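Local coordinates for protein Two-component system sensor histidine kinase (Bacteroides thetaiotaomicron, PDB 3OTT) that probably senses saccharides outside the cell through this extracellular twin-propeller region, passing the signal to histidine kinase and DNA-binding regulator domains of the same membrane protein, at residues 537-541 against 582-587; 181-185 against 209-214; 322-328 against 340-346. One frame throughout, in Å; residues are numbered along the deposited sequence.

Contact 1: residues 537-541 against 582-587; sequences GVMRI and IDRKTM
Arg540, Met587 and Val538 carry most of this contact, in which a strand of one propeller blade meets the turn after the third strand of the next. Residues 537-541 run in extended conformation, so that Val538 and Arg540 both point toward residues 582-587. No strand pairing joins the two segments; the closest CA atoms, those of Arg540 and Met587, are 8.6 Å apart. Arg540 bridges the gap with an outstretched side chain (chi1 t, chi2 t, chi3 p), and its NH1 donates two hydrogen bonds, to Arg584 O at 2.8 Å and to Lys585 O at 3.0 Å. Both carbonyls lie near the guanidinium plane, while Met587 CG covers one face, 3.8 Å from Arg540 NH1.

These carbonyls are presented by a tight turn after Ile582-Asp583: residues 584-586 take helical backbone angles, Met587 has positive phi (72/10), and Met587 N bonds back to Asp583 O at 2.9 Å. Asp583 OD1 forms an Asx turn by accepting from Lys585 N at 2.6 Å, and also accepts from Thr586 N at 2.7 Å. Met587 (m, t, p) reaches back to the strand, bringing CE to 4.2 Å from Val538 CG2; Ile582 CD1 approaches the same Val538 CG2 at 4.0 Å. Trp531 and Ile551, on the strands beside 537-542, extend the apolar layer around Val538.

Such packing of side chains from one blade's third strand against the turn from third to fourth strand in the following blade is characteristic of neighbouring blades in a beta-propeller.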
loop_
_atom_site.group_PDB
_atom_site.type_symbol
_atom_site.label_atom_id
_atom_site.label_comp_id
_atom_site.label_asym_id
_atom_site.label_seq_id
_atom_site.Cartn_x
_atom_site.Cartn_y
_atom_site.Cartn_z
ATOM N N GLY B 537 -19.513 -26.149 -22.558
ATOM C CA GLY B 537 -20.039 -27.412 -22.077
ATOM C C GLY B 537 -18.999 -28.266 -21.347
ATOM O O GLY B 537 -17.779 -27.919 -21.271
ATOM N N VAL B 538 -19.493 -29.345 -20.741
ATOM C CA VAL B 538 -18.604 -30.303 -20.092
ATOM C C VAL B 538 -19.016 -31.714 -20.484
ATOM O O VAL B 538 -20.115 -31.936 -20.932
ATOM C CB VAL B 538 -18.626 -30.208 -18.506
ATOM C CG1 VAL B 538 -18.399 -28.802 -18.030
ATOM C CG2 VAL B 538 -19.941 -30.732 -17.963
ATOM N N MET B 539 -18.121 -32.657 -20.258
ATOM C CA MET B 539 -18.346 -34.041 -20.574
ATOM C C MET B 539 -17.949 -34.850 -19.333
ATOM O O MET B 539 -16.821 -34.648 -18.775
ATOM C CB MET B 539 -17.442 -34.469 -21.740
ATOM C CG MET B 539 -17.396 -35.985 -21.992
ATOM S SD MET B 539 -16.853 -36.454 -23.699
ATOM C CE MET B 539 -15.354 -37.083 -23.233
ATOM N N ARG B 540 -18.839 -35.763 -18.934
ATOM C CA ARG B 540 -18.567 -36.662 -17.823
ATOM C C ARG B 540 -18.204 -38.034 -18.367
ATOM O O ARG B 540 -18.938 -38.596 -19.125
ATOM C CB ARG B 540 -19.788 -36.765 -16.911
ATOM C CG ARG B 540 -19.518 -37.592 -15.671
ATOM C CD ARG B 540 -20.750 -37.742 -14.759
ATOM N NE ARG B 540 -21.760 -38.496 -15.491
ATOM C CZ ARG B 540 -23.052 -38.579 -15.176
ATOM N NH1 ARG B 540 -23.574 -37.951 -14.129
ATOM N NH2 ARG B 540 -23.829 -39.283 -15.937
ATOM N N ILE B 541 -17.077 -38.569 -17.944
ATOM C CA ILE B 541 -16.552 -39.816 -18.432
ATOM C C ILE B 541 -16.455 -40.834 -17.303
ATOM O O ILE B 541 -15.926 -40.522 -16.244
ATOM C CB ILE B 541 -15.148 -39.596 -18.982
ATOM C CG1 ILE B 541 -15.218 -38.749 -20.254
ATOM C CG2 ILE B 541 -14.433 -40.925 -19.316
ATOM C CD1 ILE B 541 -13.854 -38.142 -20.648
ATOM N N ILE B 582 -23.097 -27.452 -11.521
ATOM C CA ILE B 582 -23.638 -28.593 -12.263
ATOM C C ILE B 582 -23.721 -29.774 -11.334
ATOM O O ILE B 582 -22.729 -30.138 -10.692
ATOM C CB ILE B 582 -22.698 -28.989 -13.435
ATOM C CG1 ILE B 582 -22.485 -27.808 -14.391
ATOM C CG2 ILE B 582 -23.183 -30.224 -14.181
ATOM C CD1 ILE B 582 -21.255 -28.041 -15.318
ATOM N N ASP B 583 -24.879 -30.413 -11.301
ATOM C CA ASP B 583 -25.066 -31.512 -10.371
ATOM C C ASP B 583 -24.328 -32.722 -10.897
ATOM O O ASP B 583 -24.460 -33.053 -12.057
ATOM C CB ASP B 583 -26.551 -31.837 -10.197
ATOM C CG ASP B 583 -26.772 -33.116 -9.367
ATOM O OD1 ASP B 583 -26.591 -34.246 -9.882
ATOM O OD2 ASP B 583 -27.101 -32.977 -8.175
ATOM N N ARG B 584 -23.563 -33.389 -10.047
ATOM C CA ARG B 584 -22.713 -34.469 -10.521
ATOM C C ARG B 584 -23.467 -35.712 -11.041
ATOM O O ARG B 584 -22.909 -36.475 -11.827
ATOM C CB ARG B 584 -21.671 -34.848 -9.479
ATOM C CG ARG B 584 -20.572 -33.778 -9.340
ATOM C CD ARG B 584 -19.339 -34.318 -8.557
ATOM N NE ARG B 584 -19.577 -34.743 -7.169
ATOM C CZ ARG B 584 -19.611 -36.019 -6.739
ATOM N NH1 ARG B 584 -19.451 -37.035 -7.575
ATOM N NH2 ARG B 584 -19.815 -36.300 -5.451
ATOM N N LYS B 585 -24.711 -35.913 -10.609
ATOM C CA LYS B 585 -25.461 -37.109 -11.036
ATOM C C LYS B 585 -26.409 -36.806 -12.205
ATOM O O LYS B 585 -26.376 -37.532 -13.208
ATOM C CB LYS B 585 -26.155 -37.845 -9.855
ATOM C CG LYS B 585 -25.150 -38.535 -8.859
ATOM C CD LYS B 585 -25.880 -39.493 -7.818
ATOM C CE LYS B 585 -26.518 -38.796 -6.554
ATOM N NZ LYS B 585 -27.656 -39.594 -5.839
ATOM N N THR B 586 -27.178 -35.711 -12.126
ATOM C CA THR B 586 -28.127 -35.391 -13.209
ATOM C C THR B 586 -27.501 -34.606 -14.352
ATOM O O THR B 586 -27.994 -34.639 -15.475
ATOM C CB THR B 586 -29.318 -34.567 -12.726
ATOM O OG1 THR B 586 -28.840 -33.271 -12.332
ATOM C CG2 THR B 586 -30.062 -35.281 -11.571
ATOM N N MET B 587 -26.452 -33.856 -14.040
ATOM C CA MET B 587 -25.778 -32.967 -15.011
ATOM C C MET B 587 -26.563 -31.700 -15.402
ATOM O O MET B 587 -26.157 -31.021 -16.356
ATOM C CB MET B 587 -25.263 -33.710 -16.256
ATOM C CG MET B 587 -24.123 -34.653 -15.940
ATOM S SD MET B 587 -23.457 -35.485 -17.391
ATOM C CE MET B 587 -22.348 -34.226 -18.119
#

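Contact 2: residues 181-185 against 209-214; sequences PLPVH and TEGYLF
The Phe214 ring is the apolar centre here, contacted by three successive residues of the 181-185 linker. Leu182 (m, t) lays its CB over one ring face in a CH-pi contact, 4.1 Å from the Phe214 centroid, with Leu182 CB to Phe214 CZ at 3.9 Å. Pro183 CD comes to 3.7 Å from Phe214 CE2, and Val184 CG2 meets the ring edge at Phe214 CZ, 3.8 Å away. Leu191 and Ile207 add to this apolar cluster.

Val184 (chi1 t) also serves the second aromatic: its CG2 sits over a face of Tyr212, 4.2 Å from the ring centroid. Tyr212 and Phe214, two residues apart on an extended strand and both chi1 m, direct their rings toward the linker, which is irregular but largely extended from Pro181 to Val184. The backbones stay well separated, with CA distances of 7.9 Å for Leu182 and Phe214 and 8.3 Å for Val184 and Tyr212.

Farther out, Pro183 O lies near the Phe214 ring plane, 3.2 Å from CE2, and accepts a hydrogen bond from Gln225. At the polar margin His185 N donates to Tyr212 OH at 3.1 Å. Just before Tyr212, Glu210 (-71/112) and Gly211 (104/-17) have type II turn angles; the strand ends on either side of them are joined by Thr209 N to Tyr212 O at 3.2 Å and Thr209 OG1 to the same Tyr212 O at 2.9 Å.

The linker leaves the outermost strand of one blade and crosses the third strand of the next on its way to that blade's first strand, the blade-to-blade connection of a beta-propeller.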
loop_
_atom_site.group_PDB
_atom_site.type_symbol
_atom_site.label_atom_id
_atom_site.label_comp_id
_atom_site.label_asym_id
_atom_site.label_seq_id
_atom_site.Cartn_x
_atom_site.Cartn_y
_atom_site.Cartn_z
ATOM N N PRO B 181 -18.158 30.025 -7.427
ATOM C CA PRO B 181 -19.519 30.495 -7.651
ATOM C C PRO B 181 -20.406 29.354 -8.079
ATOM O O PRO B 181 -19.960 28.504 -8.831
ATOM C CB PRO B 181 -19.366 31.502 -8.836
ATOM C CG PRO B 181 -17.860 31.871 -8.876
ATOM C CD PRO B 181 -17.207 30.556 -8.433
ATOM N N LEU B 182 -21.653 29.342 -7.634
ATOM C CA LEU B 182 -22.517 28.203 -7.894
ATOM C C LEU B 182 -23.689 28.687 -8.720
ATOM O O LEU B 182 -24.395 29.612 -8.342
ATOM C CB LEU B 182 -22.965 27.527 -6.588
ATOM C CG LEU B 182 -21.861 26.921 -5.688
ATOM C CD1 LEU B 182 -22.380 26.705 -4.274
ATOM C CD2 LEU B 182 -21.295 25.596 -6.166
ATOM N N PRO B 183 -23.873 28.091 -9.879
ATOM C CA PRO B 183 -24.838 28.617 -10.884
ATOM C C PRO B 183 -26.275 28.241 -10.512
ATOM O O PRO B 183 -26.626 27.066 -10.345
ATOM C CB PRO B 183 -24.396 27.931 -12.209
ATOM C CG PRO B 183 -23.762 26.622 -11.764
ATOM C CD PRO B 183 -23.008 27.042 -10.439
ATOM N N VAL B 184 -27.100 29.255 -10.367
ATOM C CA VAL B 184 -28.433 29.078 -9.835
ATOM C C VAL B 184 -29.402 29.863 -10.740
ATOM O O VAL B 184 -28.965 30.772 -11.451
ATOM C CB VAL B 184 -28.479 29.574 -8.334
ATOM C CG1 VAL B 184 -29.889 29.856 -7.912
ATOM C CG2 VAL B 184 -27.820 28.548 -7.400
ATOM N N HIS B 185 -30.686 29.505 -10.691
ATOM C CA HIS B 185 -31.739 30.249 -11.396
ATOM C C HIS B 185 -32.019 31.729 -10.975
ATOM O O HIS B 185 -32.328 32.532 -11.837
ATOM C CB HIS B 185 -33.047 29.442 -11.517
ATOM C CG HIS B 185 -33.973 29.977 -12.581
ATOM N ND1 HIS B 185 -35.270 30.365 -12.322
ATOM C CD2 HIS B 185 -33.753 30.266 -13.888
ATOM C CE1 HIS B 185 -35.820 30.826 -13.431
ATOM N NE2 HIS B 185 -34.917 30.781 -14.393
ATOM N N THR B 209 -26.904 22.099 -1.021
ATOM C CA THR B 209 -27.355 23.400 -0.641
ATOM C C THR B 209 -28.876 23.347 -0.437
ATOM O O THR B 209 -29.522 22.312 -0.626
ATOM C CB THR B 209 -27.057 24.447 -1.772
ATOM O OG1 THR B 209 -27.852 24.151 -2.933
ATOM C CG2 THR B 209 -25.573 24.493 -2.188
ATOM N N GLU B 210 -29.454 24.466 -0.054
ATOM C CA GLU B 210 -30.866 24.636 -0.177
ATOM C C GLU B 210 -31.184 24.769 -1.644
ATOM O O GLU B 210 -30.805 25.749 -2.287
ATOM C CB GLU B 210 -31.332 25.904 0.559
ATOM C CG GLU B 210 -32.847 26.195 0.384
ATOM C CD GLU B 210 -33.522 26.966 1.582
ATOM O OE1 GLU B 210 -32.898 27.089 2.687
ATOM O OE2 GLU B 210 -34.710 27.424 1.413
ATOM N N GLY B 211 -31.874 23.773 -2.182
ATOM C CA GLY B 211 -32.447 23.863 -3.514
ATOM C C GLY B 211 -31.729 23.105 -4.629
ATOM O O GLY B 211 -32.297 22.902 -5.691
ATOM N N TYR B 212 -30.488 22.709 -4.417
ATOM C CA TYR B 212 -29.688 22.172 -5.496
ATOM C C TYR B 212 -28.681 21.231 -4.928
ATOM O O TYR B 212 -28.229 21.403 -3.793
ATOM C CB TYR B 212 -28.878 23.285 -6.156
ATOM C CG TYR B 212 -29.681 24.327 -6.848
ATOM C CD1 TYR B 212 -30.099 25.470 -6.176
ATOM C CD2 TYR B 212 -30.026 24.171 -8.202
ATOM C CE1 TYR B 212 -30.867 26.453 -6.829
ATOM C CE2 TYR B 212 -30.758 25.169 -8.868
ATOM C CZ TYR B 212 -31.191 26.283 -8.178
ATOM O OH TYR B 212 -31.888 27.262 -8.872
ATOM N N LEU B 213 -28.306 20.287 -5.765
ATOM C CA LEU B 213 -27.171 19.437 -5.600
ATOM C C LEU B 213 -26.198 19.739 -6.821
ATOM O O LEU B 213 -26.628 19.650 -7.995
ATOM C CB LEU B 213 -27.640 17.987 -5.706
ATOM C CG LEU B 213 -26.578 16.907 -5.501
ATOM C CD1 LEU B 213 -25.804 17.106 -4.170
ATOM C CD2 LEU B 213 -27.195 15.502 -5.601
ATOM N N PHE B 214 -24.958 20.133 -6.530
ATOM C CA PHE B 214 -23.942 20.439 -7.545
ATOM C C PHE B 214 -22.879 19.395 -7.574
ATOM O O PHE B 214 -22.554 18.801 -6.533
ATOM C CB PHE B 214 -23.284 21.756 -7.267
ATOM C CG PHE B 214 -24.225 22.933 -7.344
ATOM C CD1 PHE B 214 -24.850 23.411 -6.211
ATOM C CD2 PHE B 214 -24.449 23.599 -8.582
ATOM C CE1 PHE B 214 -25.739 24.580 -6.300
ATOM C CE2 PHE B 214 -25.309 24.720 -8.682
ATOM C CZ PHE B 214 -25.973 25.205 -7.511
#

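Contact 3: residues 322-328 against 340-346; sequences DGNQFYS and GGANGLI
A classic beta bulge marks the start of the hairpin formed by strands 326-331 and 337-341, where Tyr327 and Ser328 both face Gly340. Gly340 O accepts from Tyr327 N (2.8 Å) and from Ser328 N (3.0 Å), while Gly340 N donates to Ser328 O at 2.8 Å. On the N-terminal side of the bulge, Phe326 pairs with Gly341 in an antiparallel non-hydrogen-bonded pair with CA atoms only 4.2 Å apart; a CB on Gly341 would clash with Gln325 O, which approaches Gly341 CA at 3.0 Å and accepts from Ala342 N at 3.0 Å.

These are the first two strands of a four-stranded propeller blade, and the turn at 342-343 leads into the third, 344-348. Asn324 (chi1 t) ties this turn to the incoming chain: its OD1 accepts from Asn343 N (2.9 Å) and its ND2 donates to Gly344 O (3.2 Å). Asn343 (chi1 t) reciprocates, its ND2 bonding to Gly323 O at 2.8 Å. At Gly344 (92/-168) a CB would jam against Asn343 O. Phe326 CE2 packs on Ile346 CD1 at 4.1 Å. Tyr327 CE2 lies 4.2 Å from Ala342 CB, and the Tyr327 hydroxyl hydrogen-bonds Gln127 of the second subunit.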
loop_
_atom_site.group_PDB
_atom_site.type_symbol
_atom_site.label_atom_id
_atom_site.label_comp_id
_atom_site.label_asym_id
_atom_site.label_seq_id
_atom_site.Cartn_x
_atom_site.Cartn_y
_atom_site.Cartn_z
ATOM N N ASP B 322 0.846 -4.593 -3.920
ATOM C CA ASP B 322 1.237 -5.502 -5.049
ATOM C C ASP B 322 0.070 -6.330 -5.587
ATOM O O ASP B 322 -0.757 -6.811 -4.830
ATOM C CB ASP B 322 2.345 -6.475 -4.625
ATOM C CG ASP B 322 3.710 -5.790 -4.442
ATOM O OD1 ASP B 322 4.140 -5.047 -5.337
ATOM O OD2 ASP B 322 4.378 -6.005 -3.407
ATOM N N GLY B 323 0.029 -6.518 -6.890
ATOM C CA GLY B 323 -1.011 -7.276 -7.507
ATOM C C GLY B 323 -0.674 -8.753 -7.643
ATOM O O GLY B 323 0.464 -9.129 -7.478
ATOM N N ASN B 324 -1.697 -9.577 -7.897
ATOM C CA ASN B 324 -1.518 -10.923 -8.281
ATOM C C ASN B 324 -2.756 -11.348 -8.968
ATOM O O ASN B 324 -3.813 -10.967 -8.539
ATOM C CB ASN B 324 -1.296 -11.831 -7.067
ATOM C CG ASN B 324 -0.553 -13.102 -7.431
ATOM O OD1 ASN B 324 -0.531 -13.511 -8.577
ATOM N ND2 ASN B 324 0.123 -13.679 -6.470
ATOM N N GLN B 325 -2.656 -12.129 -10.034
ATOM C CA GLN B 325 -3.814 -12.838 -10.579
ATOM C C GLN B 325 -3.746 -14.323 -10.149
ATOM O O GLN B 325 -2.809 -15.049 -10.506
ATOM C CB GLN B 325 -3.818 -12.754 -12.101
ATOM C CG GLN B 325 -5.022 -13.500 -12.758
ATOM C CD GLN B 325 -6.256 -12.647 -12.744
ATOM O OE1 GLN B 325 -6.170 -11.433 -12.920
ATOM N NE2 GLN B 325 -7.420 -13.273 -12.531
ATOM N N PHE B 326 -4.753 -14.782 -9.418
ATOM C CA PHE B 326 -4.687 -16.093 -8.776
ATOM C C PHE B 326 -5.105 -17.225 -9.666
ATOM O O PHE B 326 -6.245 -17.204 -10.184
ATOM C CB PHE B 326 -5.511 -16.103 -7.464
ATOM C CG PHE B 326 -4.953 -15.198 -6.392
ATOM C CD1 PHE B 326 -5.641 -14.080 -6.001
ATOM C CD2 PHE B 326 -3.735 -15.478 -5.782
ATOM C CE1 PHE B 326 -5.118 -13.252 -5.018
ATOM C CE2 PHE B 326 -3.195 -14.640 -4.801
ATOM C CZ PHE B 326 -3.882 -13.547 -4.423
ATOM N N TYR B 327 -4.177 -18.175 -9.886
ATOM C CA TYR B 327 -4.415 -19.352 -10.720
ATOM C C TYR B 327 -4.453 -20.692 -9.953
ATOM O O TYR B 327 -4.989 -21.689 -10.451
ATOM C CB TYR B 327 -3.444 -19.434 -11.927
ATOM C CG TYR B 327 -3.607 -18.260 -12.905
ATOM C CD1 TYR B 327 -4.772 -18.113 -13.695
ATOM C CD2 TYR B 327 -2.619 -17.306 -13.037
ATOM C CE1 TYR B 327 -4.916 -17.035 -14.619
ATOM C CE2 TYR B 327 -2.761 -16.208 -13.935
ATOM C CZ TYR B 327 -3.896 -16.108 -14.735
ATOM O OH TYR B 327 -4.005 -15.024 -15.603
ATOM N N SER B 328 -3.894 -20.699 -8.758
ATOM C CA SER B 328 -3.871 -21.891 -7.899
ATOM C C SER B 328 -4.102 -21.460 -6.468
ATOM O O SER B 328 -3.399 -20.583 -5.926
ATOM C CB SER B 328 -2.546 -22.613 -7.961
ATOM O OG SER B 328 -2.189 -22.855 -9.292
ATOM N N GLY B 340 -1.507 -18.599 -5.240
ATOM C CA GLY B 340 -0.455 -18.171 -6.198
ATOM C C GLY B 340 -1.047 -17.933 -7.583
ATOM O O GLY B 340 -2.181 -18.368 -7.908
ATOM N N GLY B 341 -0.273 -17.272 -8.418
ATOM C CA GLY B 341 -0.686 -17.034 -9.791
ATOM C C GLY B 341 0.396 -16.348 -10.589
ATOM O O GLY B 341 1.519 -16.753 -10.532
ATOM N N ALA B 342 0.064 -15.262 -11.256
ATOM C CA ALA B 342 0.991 -14.587 -12.183
ATOM C C ALA B 342 2.137 -13.990 -11.428
ATOM O O ALA B 342 3.236 -13.957 -11.930
ATOM C CB ALA B 342 0.265 -13.469 -12.935
ATOM N N ASN B 343 1.886 -13.440 -10.241
ATOM C CA ASN B 343 2.919 -12.660 -9.564
ATOM C C ASN B 343 3.409 -13.312 -8.284
ATOM O O ASN B 343 3.458 -12.636 -7.240
ATOM C CB ASN B 343 2.404 -11.245 -9.218
ATOM C CG ASN B 343 3.566 -10.260 -8.837
ATOM O OD1 ASN B 343 4.743 -10.452 -9.232
ATOM N ND2 ASN B 343 3.231 -9.217 -8.056
ATOM N N GLY B 344 3.753 -14.603 -8.333
ATOM C CA GLY B 344 4.307 -15.270 -7.144
ATOM C C GLY B 344 3.291 -15.971 -6.235
ATOM O O GLY B 344 2.104 -16.140 -6.582
ATOM N N LEU B 345 3.733 -16.369 -5.052
ATOM C CA LEU B 345 2.960 -17.294 -4.235
ATOM C C LEU B 345 2.900 -16.820 -2.786
ATOM O O LEU B 345 3.929 -16.602 -2.149
ATOM C CB LEU B 345 3.605 -18.697 -4.312
ATOM C CG LEU B 345 3.066 -19.870 -3.484
ATOM C CD1 LEU B 345 1.684 -20.355 -3.904
ATOM C CD2 LEU B 345 4.064 -21.084 -3.476
ATOM N N ILE B 346 1.695 -16.750 -2.252
ATOM C CA ILE B 346 1.491 -16.205 -0.939
ATOM C C ILE B 346 1.052 -17.312 0.028
ATOM O O ILE B 346 0.050 -18.005 -0.255
ATOM C CB ILE B 346 0.470 -15.077 -0.968
ATOM C CG1 ILE B 346 0.836 -14.040 -2.042
ATOM C CG2 ILE B 346 0.329 -14.403 0.427
ATOM C CD1 ILE B 346 -0.303 -13.063 -2.329
#

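In the fold
Contact 2 belongs to the N-terminal seven-bladed propeller, whereas contacts 1 and 3 share the second one, which is also seven-bladed. Centre to centre, contacts 1 and 3 are 30 Å apart (nearest atoms about 17 Å); contact 2 lies 60 Å from contact 1 and 48 Å from contact 3, and no two touch. Contact 3 ties strands within one blade, contact 1 joins consecutive blades, and contact 2 anchors an interblade linker. Of the three, contact 3 alone touches the second subunit. None contributes a residue to the site of the hexatantalum dodecabromide cluster, which is lined by residues including Glu32, Gln288, Glu354 and Arg634.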